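Lipase (Acinetobacter baumannii, PDB 4OPM) probably hydrolyses the ester bonds of lipids such as triacylglycerols, as a putative lipase of the alpha/beta hydrolase fold. Local coordinates at residues A[291-294]-A[295-299]; A[56-59]-A[60-63]. All coordinates share one frame; numbering follows the deposited sequence. Where two conformers were deposited one is given.

Interaction 1: residues A[291-294]-A[295-299]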
ATOM      1  N   PHE A 291      -0.596  18.210  -4.336  1.00 16.06           N
ATOM      2  CA  PHE A 291      -0.194  17.438  -5.519  1.00 16.05           C
ATOM      3  C   PHE A 291      -1.440  17.073  -6.340  1.00 19.12           C
ATOM      4  O   PHE A 291      -1.474  17.344  -7.541  1.00 18.68           O
ATOM      5  CB  PHE A 291       0.600  16.179  -5.120  1.00 16.57           C
ATOM      6  CG  PHE A 291       0.890  15.238  -6.271  1.00 17.59           C
ATOM      7  CD1 PHE A 291       1.869  15.545  -7.221  1.00 20.17           C
ATOM      8  CD2 PHE A 291       0.163  14.062  -6.427  1.00 18.66           C
ATOM      9  CE1 PHE A 291       2.140  14.672  -8.283  1.00 21.40           C
ATOM     10  CE2 PHE A 291       0.426  13.195  -7.492  1.00 21.22           C
ATOM     11  CZ  PHE A 291       1.413  13.503  -8.414  1.00 20.93           C
ATOM     12  N   LEU A 292      -2.464  16.493  -5.689  1.00 16.44           N
ATOM     13  CA  LEU A 292      -3.726  16.118  -6.342  1.00 17.41           C
ATOM     14  C   LEU A 292      -4.407  17.351  -6.948  1.00 21.32           C
ATOM     15  O   LEU A 292      -4.871  17.278  -8.091  1.00 21.06           O
ATOM     16  CB  LEU A 292      -4.664  15.421  -5.347  1.00 17.42           C
ATOM     17  CG  LEU A 292      -4.254  14.023  -4.867  1.00 20.38           C
ATOM     18  CD1 LEU A 292      -5.151  13.577  -3.694  1.00 20.02           C
ATOM     19  CD2 LEU A 292      -4.371  12.992  -6.007  1.00 20.35           C
ATOM     20  N   LEU A 293      -4.409  18.502  -6.218  1.00 20.15           N
ATOM     21  CA  LEU A 293      -5.021  19.730  -6.737  0.70 21.21           C
ATOM     22  C   LEU A 293      -4.300  20.201  -8.015  1.00 24.99           C
ATOM     23  O   LEU A 293      -4.957  20.590  -8.982  1.00 24.47           O
ATOM     24  CB  LEU A 293      -5.011  20.829  -5.669  0.70 21.79           C
ATOM     25  CG  LEU A 293      -6.005  21.977  -5.862  0.70 27.95           C
ATOM     26  CD1 LEU A 293      -7.455  21.482  -5.754  0.70 29.04           C
ATOM     27  CD2 LEU A 293      -5.766  23.062  -4.833  0.70 30.02           C
ATOM     28  N   LYS A 294      -2.956  20.135  -8.021  1.00 21.37           N
ATOM     29  CA  LYS A 294      -2.129  20.529  -9.157  1.00 21.90           C
ATOM     30  C   LYS A 294      -2.416  19.640 -10.381  1.00 24.98           C
ATOM     31  O   LYS A 294      -2.576  20.167 -11.489  1.00 25.45           O
ATOM     32  CB  LYS A 294      -0.647  20.467  -8.770  1.00 24.70           C
ATOM     33  CG  LYS A 294       0.263  21.124  -9.800  1.00 40.89           C
ATOM     34  CD  LYS A 294       1.692  21.267  -9.298  1.00 51.69           C
ATOM     35  CE  LYS A 294       2.534  20.072  -9.659  1.00 62.22           C
ATOM     36  NZ  LYS A 294       3.987  20.383  -9.644  1.00 74.50           N
ATOM     37  N   VAL A 295      -2.488  18.305 -10.181  1.00 19.90           N
ATOM     38  CA  VAL A 295      -2.769  17.350 -11.265  1.00 19.98           C
ATOM     39  C   VAL A 295      -4.175  17.619 -11.837  1.00 25.00           C
ATOM     40  O   VAL A 295      -4.348  17.617 -13.054  1.00 24.03           O
ATOM     41  CB  VAL A 295      -2.613  15.873 -10.806  1.00 22.74           C
ATOM     42  CG1 VAL A 295      -3.074  14.886 -11.891  1.00 22.62           C
ATOM     43  CG2 VAL A 295      -1.174  15.581 -10.384  1.00 22.22           C
ATOM     44  N   GLU A 296      -5.155  17.859 -10.959  1.00 23.64           N
ATOM     45  CA  GLU A 296      -6.535  18.137 -11.354  1.00 25.09           C
ATOM     46  C   GLU A 296      -6.653  19.430 -12.168  1.00 34.14           C
ATOM     47  O   GLU A 296      -7.428  19.457 -13.127  1.00 35.31           O
ATOM     48  CB  GLU A 296      -7.451  18.204 -10.120  1.00 25.91           C
ATOM     49  CG  GLU A 296      -7.846  16.829  -9.604  1.00 29.32           C
ATOM     50  CD  GLU A 296      -8.681  16.005 -10.566  1.00 39.47           C
ATOM     51  OE1 GLU A 296      -9.639  16.554 -11.148  1.00 30.49           O
ATOM     52  OE2 GLU A 296      -8.382  14.802 -10.724  1.00 27.14           O
ATOM     53  N   THR A 297      -5.889  20.482 -11.790  1.00 33.81           N
ATOM     54  CA  THR A 297      -5.879  21.793 -12.451  0.60 35.45           C
ATOM     55  C   THR A 297      -5.222  21.683 -13.833  1.00 42.39           C
ATOM     56  O   THR A 297      -5.724  22.267 -14.795  1.00 43.68           O
ATOM     57  CB  THR A 297      -5.166  22.826 -11.554  0.60 41.08           C
ATOM     58  OG1 THR A 297      -5.794  22.830 -10.271  0.60 37.75           O
ATOM     59  CG2 THR A 297      -5.187  24.240 -12.134  0.60 41.37           C
ATOM     60  N   ASN A 298      -4.095  20.938 -13.921  1.00 41.73           N
ATOM     61  CA  ASN A 298      -3.332  20.742 -15.160  1.00 43.69           C
ATOM     62  C   ASN A 298      -4.104  19.888 -16.183  1.00 50.50           C
ATOM     63  O   ASN A 298      -3.885  20.046 -17.384  1.00 51.80           O
ATOM     64  CB  ASN A 298      -1.962  20.112 -14.863  1.00 46.48           C
ATOM     65  CG  ASN A 298      -0.986  21.005 -14.107  1.00 77.07           C
ATOM     66  OD1 ASN A 298      -1.292  22.137 -13.698  1.00 72.70           O
ATOM     67  ND2 ASN A 298       0.218  20.494 -13.875  1.00 69.73           N
ATOM     68  N   GLN A 299      -5.006  19.003 -15.711  1.00 47.42           N
ATOM     69  CA  GLN A 299      -5.841  18.142 -16.554  1.00 78.23           C
ATOM     70  C   GLN A 299      -6.988  18.966 -17.151  1.00118.16           C
ATOM     71  O   GLN A 299      -7.071  19.120 -18.367  1.00 86.16           O
ATOM     72  CB  GLN A 299      -6.366  16.944 -15.737  1.00 78.88           C
ATOM     73  CG  GLN A 299      -7.547  16.187 -16.359  1.00 98.47           C
ATOM     74  CD  GLN A 299      -8.874  16.465 -15.673  1.00119.04           C
ATOM     75  OE1 GLN A 299      -8.947  16.989 -14.552  1.00112.50           O
ATOM     76  NE2 GLN A 299      -9.962  16.091 -16.329  1.00113.22           N
TER

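Interaction 2: residues A[56-59]-A[60-63]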
ATOM      1  N   SER A  56      -3.359  -4.252   4.952  1.00 17.23           N
ATOM      2  CA  SER A  56      -4.787  -4.323   4.639  1.00 16.46           C
ATOM      3  C   SER A  56      -5.285  -2.933   4.280  1.00 18.67           C
ATOM      4  O   SER A  56      -4.570  -1.935   4.494  1.00 16.11           O
ATOM      5  CB  SER A  56      -5.587  -4.904   5.809  1.00 20.08           C
ATOM      6  OG  SER A  56      -5.829  -3.932   6.812  1.00 22.12           O
ATOM      7  N   ARG A  57      -6.530  -2.850   3.794  1.00 15.86           N
ATOM      8  CA  ARG A  57      -7.151  -1.567   3.476  1.00 15.74           C
ATOM      9  C   ARG A  57      -7.118  -0.590   4.665  1.00 17.63           C
ATOM     10  O   ARG A  57      -6.991   0.619   4.451  1.00 17.34           O
ATOM     11  CB  ARG A  57      -8.598  -1.757   3.003  1.00 16.43           C
ATOM     12  CG  ARG A  57      -9.562  -2.396   4.008  1.00 15.80           C
ATOM     13  CD  ARG A  57     -10.795  -2.909   3.311  1.00 17.49           C
ATOM     14  NE  ARG A  57     -11.584  -3.796   4.166  1.00 21.22           N
ATOM     15  CZ  ARG A  57     -12.742  -3.463   4.734  1.00 26.37           C
ATOM     16  NH1 ARG A  57     -13.258  -2.255   4.548  1.00 16.84           N
ATOM     17  NH2 ARG A  57     -13.401  -4.343   5.474  1.00 21.48           N
ATOM     18  N   ASP A  58      -7.196  -1.106   5.915  1.00 15.17           N
ATOM     19  CA  ASP A  58      -7.210  -0.247   7.112  1.00 14.91           C
ATOM     20  C   ASP A  58      -5.886   0.503   7.336  1.00 17.48           C
ATOM     21  O   ASP A  58      -5.889   1.527   8.030  1.00 16.49           O
ATOM     22  CB  ASP A  58      -7.591  -1.061   8.350  1.00 17.30           C
ATOM     23  CG  ASP A  58      -9.023  -1.563   8.267  1.00 19.36           C
ATOM     24  OD1 ASP A  58      -9.926  -0.752   7.922  1.00 18.28           O
ATOM     25  OD2 ASP A  58      -9.233  -2.769   8.467  1.00 23.50           O
ATOM     26  N   ASN A  59      -4.786   0.080   6.662  1.00 15.19           N
ATOM     27  CA  ASN A  59      -3.511   0.809   6.758  1.00 14.61           C
ATOM     28  C   ASN A  59      -3.650   2.263   6.251  1.00 18.66           C
ATOM     29  O   ASN A  59      -2.867   3.117   6.643  1.00 18.25           O
ATOM     30  CB  ASN A  59      -2.434   0.118   5.916  1.00 15.35           C
ATOM     31  CG  ASN A  59      -1.968  -1.240   6.391  1.00 24.84           C
ATOM     32  OD1 ASN A  59      -1.267  -1.939   5.660  1.00 21.41           O
ATOM     33  ND2 ASN A  59      -2.279  -1.619   7.627  1.00 20.92           N
ATOM     34  N   TRP A  60      -4.620   2.506   5.340  1.00 15.69           N
ATOM     35  CA  TRP A  60      -4.846   3.801   4.722  1.00 15.78           C
ATOM     36  C   TRP A  60      -5.886   4.669   5.463  1.00 17.48           C
ATOM     37  O   TRP A  60      -6.138   5.781   5.006  1.00 16.77           O
ATOM     38  CB  TRP A  60      -5.315   3.600   3.276  1.00 15.89           C
ATOM     39  CG  TRP A  60      -4.213   3.217   2.341  1.00 17.27           C
ATOM     40  CD1 TRP A  60      -3.951   1.971   1.842  1.00 20.61           C
ATOM     41  CD2 TRP A  60      -3.216   4.089   1.796  1.00 16.84           C
ATOM     42  NE1 TRP A  60      -2.848   2.016   1.019  1.00 20.43           N
ATOM     43  CE2 TRP A  60      -2.391   3.308   0.953  1.00 21.24           C
ATOM     44  CE3 TRP A  60      -2.957   5.467   1.910  1.00 17.84           C
ATOM     45  CZ2 TRP A  60      -1.314   3.858   0.245  1.00 20.86           C
ATOM     46  CZ3 TRP A  60      -1.900   6.014   1.196  1.00 19.92           C
ATOM     47  CH2 TRP A  60      -1.105   5.215   0.355  1.00 20.28           C
ATOM     48  N   ASN A  61      -6.491   4.184   6.558  1.00 13.65           N
ATOM     49  CA  ASN A  61      -7.580   4.904   7.240  1.00 12.59           C
ATOM     50  C   ASN A  61      -7.210   6.312   7.676  1.00 17.27           C
ATOM     51  O   ASN A  61      -7.993   7.231   7.421  1.00 15.88           O
ATOM     52  CB  ASN A  61      -8.133   4.127   8.432  1.00 14.87           C
ATOM     53  CG  ASN A  61      -8.960   2.925   7.999  1.00 20.87           C
ATOM     54  OD1 ASN A  61      -9.315   2.781   6.817  1.00 18.88           O
ATOM     55  ND2 ASN A  61      -9.257   2.027   8.930  1.00 15.57           N
ATOM     56  N   ARG A  62      -6.029   6.487   8.293  1.00 15.51           N
ATOM     57  CA  ARG A  62      -5.562   7.796   8.811  1.00 15.73           C
ATOM     58  C   ARG A  62      -5.372   8.815   7.687  1.00 18.56           C
ATOM     59  O   ARG A  62      -5.696   9.988   7.863  1.00 17.73           O
ATOM     60  CB  ARG A  62      -4.257   7.630   9.607  1.00 16.08           C
ATOM     61  CG  ARG A  62      -4.435   6.769  10.828  1.00 21.84           C
ATOM     62  CD  ARG A  62      -3.180   6.671  11.653  1.00 21.92           C
ATOM     63  NE  ARG A  62      -3.399   5.661  12.675  1.00 25.52           N
ATOM     64  CZ  ARG A  62      -3.214   5.829  13.977  1.00 34.22           C
ATOM     65  NH1 ARG A  62      -2.718   6.968  14.444  1.00 25.08           N
ATOM     66  NH2 ARG A  62      -3.500   4.848  14.821  1.00 30.26           N
ATOM     67  N   VAL A  63      -4.859   8.365   6.537  1.00 14.31           N
ATOM     68  CA  VAL A  63      -4.672   9.224   5.371  1.00 13.48           C
ATOM     69  C   VAL A  63      -6.040   9.437   4.691  1.00 15.74           C
ATOM     70  O   VAL A  63      -6.395  10.576   4.351  1.00 14.26           O
ATOM     71  CB  VAL A  63      -3.621   8.619   4.393  1.00 17.37           C
ATOM     72  CG1 VAL A  63      -3.695   9.270   3.012  1.00 18.00           C
ATOM     73  CG2 VAL A  63      -2.207   8.730   4.969  1.00 17.77           C
TER
HETATM   74  O   HOH W   1     -10.227   0.811   5.311  1.00 19.69           O
HETATM   75  O   HOH W   2      -3.247   5.801   6.853  1.00 14.23           O

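Interaction 1: residues A[291-294]-A[295-299]
Val295 lays its CG2 methyl over one face of the Phe291 ring, one turn back along the helix, in a CH-pi contact 4.0 Å from the ring centroid. CG2 stands 16° off the ring normal, displaced toward the rim; of the ring atoms, Phe291 CZ comes closest to Val295 CG2, at 3.9 Å. Phe291 has its CG anti to the backbone N (chi1 172°), which swings the far end of the ring toward the methyl although its CB points away from residues 295-299. On the outer side Thr297 N donates to Leu293 O at 3.0 Å. In the conformer described, Thr297 OG1 adds a second bond to Leu293 O at 2.7 Å, from the opposite face of the carbonyl plane and 36° out of it; Thr297 also has an alternate conformer. Backbone bonds to Phe291 O, Leu292 O and Lys294 O carry the alpha-helical pattern to Asn298. Glu296 bends at chi2, and its OE2 takes a salt bridge from Lys138 and a hydrogen bond from His115. The buried side of the last two turns of helix 281-298 lies on strands 114-119 and 137-143, with Phe291 and Val295 both against Ser139 and Leu292 against His115 and the loop residue Tyr71.

Interaction 2: residues A[56-59]-A[60-63]
Asp58 lies alongside Asn61, the carboxylate and the amide pointing the same way with their planes 65° apart. They meet in the tight 3-10 turn that leads from the loop after strand 46-50 of the alpha/beta hydrolase fold into helix 61-64. Asn61 ND2 donates to Asp58 OD1 at 3.0 Å, on the anti side of the carboxylate and 27° out of its plane. That oxygen also forms a salt bridge with Arg17, while Asn61 ND2 has a second acceptor in Glu16, so the pair ties the turn to helix 9-19. In the backbone, Asn61 N donates to Asp58 O and Trp60 N to Arg57 O. The Trp60 indole packs on Ile75 of strand 72-76 and on Ile277. Arg57 runs the other way, to Asp77, Glu83, Ser24 and Ser37. An ST turn opens the segment: Asp58 N donates to Ser56 OG at 3.3 Å, and Asn59 OD1 accepts from Ser56 N. One water donates to both Asp58 OD1 and Asn61 OD1; a second donates to Asn59 O, 2.7 Å away, and accepts from Val63 N at 3.0 Å.

Interactions 1 and 2 are separate local contacts, their centres 23 Å apart and their nearest atoms about 8 Å apart. Helix 281-298 connects them: its first part meets Val63 through Glu281, Val284 and Ile285, and its last two turns carry interaction 1, whose centre is about 22 Å from the centre of the chain. Interaction 2 is far more central, its own centre about 9 Å from that of the chain. Trp60 touches the probable nucleophile elbow around Ser120, which with His274 and Asp245 has the geometry of a Ser-His-Asp triad. The side chain of Asn59 comes within about 4 Å of a bound polyethylene glycol, probably from crystallisation but possibly marking a pocket.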